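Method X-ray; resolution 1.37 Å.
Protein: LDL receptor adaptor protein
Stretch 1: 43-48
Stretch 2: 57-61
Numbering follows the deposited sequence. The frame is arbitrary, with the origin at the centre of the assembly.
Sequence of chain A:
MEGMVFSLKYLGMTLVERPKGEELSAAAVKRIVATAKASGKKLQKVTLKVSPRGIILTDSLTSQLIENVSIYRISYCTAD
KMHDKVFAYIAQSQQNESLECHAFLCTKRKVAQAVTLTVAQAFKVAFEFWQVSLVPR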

ATOM      1  N   LEU A  43      -1.819  -5.876 -16.978  1.00 17.42           N
ATOM      2  CA  LEU A  43      -1.359  -5.877 -15.603  1.00 17.12           C
ATOM      3  C   LEU A  43      -1.629  -7.188 -14.864  1.00 16.33           C
ATOM      4  O   LEU A  43      -2.657  -7.801 -15.072  1.00 19.11           O
ATOM      5  CB  LEU A  43      -2.027  -4.705 -14.845  1.00 17.95           C
ATOM      6  CG  LEU A  43      -1.807  -3.326 -15.536  1.00 16.75           C
ATOM      7  CD1 LEU A  43      -2.621  -2.273 -14.727  1.00 18.31           C
ATOM      8  CD2 LEU A  43      -0.320  -3.032 -15.588  1.00 17.04           C
ATOM      9  N   GLN A  44      -0.745  -7.530 -13.916  1.00 15.88           N
ATOM     10  CA  GLN A  44      -0.946  -8.713 -13.028  1.00 14.02           C
ATOM     11  C   GLN A  44      -2.104  -8.434 -12.083  1.00 14.22           C
ATOM     12  O   GLN A  44      -2.118  -7.406 -11.418  1.00 16.62           O
ATOM     13  CB  GLN A  44       0.362  -8.995 -12.283  1.00 15.55           C
ATOM     14  CG  GLN A  44       0.294 -10.206 -11.299  1.00 15.83           C
ATOM     15  CD  GLN A  44       1.481 -10.278 -10.417  1.00 15.23           C
ATOM     16  OE1 GLN A  44       2.235  -9.318 -10.321  1.00 20.26           O
ATOM     17  NE2 GLN A  44       1.640 -11.389  -9.693  1.00 19.35           N
ATOM     18  N   LYS A  45      -3.047  -9.382 -11.973  1.00 15.96           N
ATOM     19  CA  LYS A  45      -4.146  -9.275 -11.041  1.00 16.02           C
ATOM     20  C   LYS A  45      -3.626  -9.655  -9.644  1.00 16.73           C
ATOM     21  O   LYS A  45      -3.017 -10.733  -9.462  1.00 17.48           O
ATOM     22  CB  LYS A  45      -5.327 -10.200 -11.450  1.00 18.42           C
ATOM     23  CG  LYS A  45      -5.877  -9.727 -12.802  1.00 23.38           C
ATOM     24  CD  LYS A  45      -7.188 -10.441 -13.205  1.00 27.80           C
ATOM     25  CE  LYS A  45      -7.827  -9.880 -14.508  1.00 32.49           C
ATOM     26  NZ  LYS A  45      -6.850  -9.926 -15.676  1.00 38.37           N
ATOM     27  N   VAL A  46      -3.774  -8.740  -8.706  1.00 18.11           N
ATOM     28  CA  VAL A  46      -3.326  -8.999  -7.374  1.00 18.32           C
ATOM     29  C   VAL A  46      -4.439  -8.759  -6.379  1.00 18.44           C
ATOM     30  O   VAL A  46      -5.193  -7.786  -6.533  1.00 20.77           O
ATOM     31  CB  VAL A  46      -2.044  -8.140  -7.065  1.00 18.47           C
ATOM     32  CG1 VAL A  46      -1.616  -8.121  -5.586  1.00 21.05           C
ATOM     33  CG2 VAL A  46      -0.885  -8.517  -8.012  1.00 19.34           C
ATOM     34  N   THR A  47      -4.485  -9.583  -5.334  1.00 16.12           N
ATOM     35  CA  THR A  47      -5.420  -9.431  -4.227  1.00 17.76           C
ATOM     36  C   THR A  47      -4.710  -8.889  -3.031  1.00 16.23           C
ATOM     37  O   THR A  47      -3.609  -9.286  -2.719  1.00 17.81           O
ATOM     38  CB  THR A  47      -6.049 -10.819  -3.918  1.00 19.34           C
ATOM     39  OG1 THR A  47      -6.734 -11.197  -5.120  1.00 24.10           O
ATOM     40  CG2 THR A  47      -6.977 -10.764  -2.767  1.00 21.98           C
ATOM     41  N   LEU A  48      -5.294  -7.838  -2.452  1.00 16.55           N
ATOM     42  CA  LEU A  48      -4.769  -7.249  -1.211  1.00 16.09           C
ATOM     43  C   LEU A  48      -5.702  -7.603  -0.050  1.00 16.92           C
ATOM     44  O   LEU A  48      -6.914  -7.386  -0.138  1.00 18.87           O
ATOM     45  CB  LEU A  48      -4.790  -5.709  -1.256  1.00 17.76           C
ATOM     46  CG  LEU A  48      -3.747  -5.049  -2.099  1.00 18.22           C
ATOM     47  CD1 LEU A  48      -3.935  -5.389  -3.636  1.00 22.52           C
ATOM     48  CD2 LEU A  48      -3.657  -3.509  -1.909  1.00 16.83           C
ATOM     49  N   LEU A  57      -0.270  -9.451  -0.046  1.00 16.11           N
ATOM     50  CA  LEU A  57      -0.445  -9.392  -1.498  1.00 16.66           C
ATOM     51  C   LEU A  57      -0.323 -10.806  -2.046  1.00 17.02           C
ATOM     52  O   LEU A  57       0.674 -11.486  -1.806  1.00 17.27           O
ATOM     53  CB  LEU A  57       0.639  -8.581  -2.155  1.00 17.56           C
ATOM     54  CG  LEU A  57       0.789  -7.159  -1.701  1.00 21.27           C
ATOM     55  CD1 LEU A  57       2.022  -6.641  -2.515  1.00 23.76           C
ATOM     56  CD2 LEU A  57      -0.495  -6.357  -1.936  1.00 23.49           C
ATOM     57  N   THR A  58      -1.356 -11.225  -2.766  1.00 15.92           N
ATOM     58  CA  THR A  58      -1.372 -12.538  -3.402  1.00 17.99           C
ATOM     59  C   THR A  58      -1.670 -12.405  -4.855  1.00 19.32           C
ATOM     60  O   THR A  58      -2.411 -11.498  -5.320  1.00 20.09           O
ATOM     61  CB  THR A  58      -2.348 -13.467  -2.667  1.00 19.39           C
ATOM     62  OG1 THR A  58      -3.680 -12.935  -2.746  1.00 22.59           O
ATOM     63  CG2 THR A  58      -1.925 -13.748  -1.239  1.00 21.52           C
ATOM     64  N   ASP A  59      -1.046 -13.282  -5.621  1.00 18.95           N
ATOM     65  CA  ASP A  59      -1.269 -13.326  -7.038  1.00 18.74           C
ATOM     66  C   ASP A  59      -2.720 -13.841  -7.148  1.00 19.00           C
ATOM     67  O   ASP A  59      -3.038 -14.950  -6.635  1.00 19.92           O
ATOM     68  CB  ASP A  59      -0.234 -14.306  -7.666  1.00 19.40           C
ATOM     69  CG  ASP A  59      -0.459 -14.506  -9.087  1.00 21.72           C
ATOM     70  OD1 ASP A  59      -0.146 -13.584  -9.877  1.00 22.78           O
ATOM     71  OD2 ASP A  59      -0.990 -15.587  -9.400  1.00 24.50           O
ATOM     72  N   SER A  60      -3.593 -13.154  -7.858  1.00 19.73           N
ATOM     73  CA  SER A  60      -4.962 -13.624  -7.890  1.00 21.22           C
ATOM     74  C   SER A  60      -5.164 -14.951  -8.643  1.00 21.83           C
ATOM     75  O   SER A  60      -5.969 -15.800  -8.206  1.00 23.85           O
ATOM     76  CB  SER A  60      -5.987 -12.578  -8.364  1.00 21.44           C
ATOM     77  OG  SER A  60      -5.851 -11.263  -7.761  1.00 23.60           O
ATOM     78  N   LEU A  61      -4.410 -15.153  -9.736  1.00 20.97           N
ATOM     79  CA  LEU A  61      -4.572 -16.397 -10.524  1.00 22.74           C
ATOM     80  C   LEU A  61      -4.217 -17.640  -9.687  1.00 24.39           C
ATOM     81  O   LEU A  61      -4.952 -18.658  -9.689  1.00 27.03           O
ATOM     82  CB  LEU A  61      -3.756 -16.375 -11.819  1.00 23.64           C
ATOM     83  CG  LEU A  61      -4.161 -15.318 -12.809  1.00 23.11           C
ATOM     84  CD1 LEU A  61      -3.205 -15.268 -14.007  1.00 26.04           C
ATOM     85  CD2 LEU A  61      -5.620 -15.523 -13.205  1.00 29.85           C
TER
HETATM   86  O   HOH W   1      -2.660 -13.050 -10.998  1.00 19.96           O
HETATM   87  O   HOH W   2      -7.290  -9.012  -8.695  1.00 24.74           O
HETATM   88  O   HOH W   3      -4.057 -11.340  -0.371  1.00 22.34           O

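Two neighbouring antiparallel β-strands are held first by their backbones, and the side chains then add to what the backbone has set. The contact between residues 43-48 and 57-61 of this LDL receptor adaptor protein illustrates the principle well. The strands run in opposite senses, with their N-to-C directions 141° apart, and the register pairs Val46 with Asp59, Thr47 with Thr58 and Leu48 with Leu57.

The backbone hydrogen bonds centre on Thr47 and Thr58, which face each other as a hydrogen-bonded pair. Thr47 N donates to Thr58 O at 2.8 Å, and Thr58 N returns the bond to Thr47 O at 3.0 Å, both nearly straight at 168°. The ladder reaches one step past the strand of the second stretch, where Ser60 N donates to Lys45 O at 3.0 Å. In the non-hydrogen-bonded pairs the α-carbons come closer: Val46 CA to Asp59 CA and Leu48 CA to Leu57 CA are each 4.8 Å, against 5.2 Å from Thr47 CA to Thr58 CA. Here CA-H groups turn toward carbonyls already used in the ladder: Val46 CA lies 3.4 Å from Thr58 O, and Leu57 CA lies 3.4 Å from Thr47 O.

Two hydrogen bonds join side chains directly. Thr47 OG1 and Ser60 OG are hydrogen-bonded at 2.8 Å, and either hydroxyl could be the donor. An extended Gln44, with chi1 and chi2 both t, sends NE2 to Asp59 OD1 at 2.8 Å. The angle of 176° makes this side-chain hydrogen bond almost linear.

Because side chains alternate along a strand, packing differs between the two faces of the sheet. On one, Thr47 and Thr58 pack side by side, with Thr47 CB 3.4 Å from Thr58 OG1. The m rotamer of Thr47 and the p rotamer of Thr58 accompany this arrangement. The opposite face is mainly apolar, with Val46, Leu48 and Leu57 all buried, but also carries Asp59. Leu57 bends its end toward the other strand, bringing its CD2 to 3.5 Å from Leu48 CG, while its CB lies 4.1 Å from Val46 CG1.

Water completes the polar network. Water 1 donates to Lys45 O and to Asp59 OD1, each 2.8 Å from its oxygen, and accepts from Leu61 N at 3.0 Å, so that it joins both stretches just where the second leaves its strand. The oxygen of water 3 lies 3.2 Å from Thr47 O, to which it donates, and 2.9 Å from Thr58 OG1, giving the central carbonyl a second donor. Together the two stretches bury 427 Å², counted over both sides.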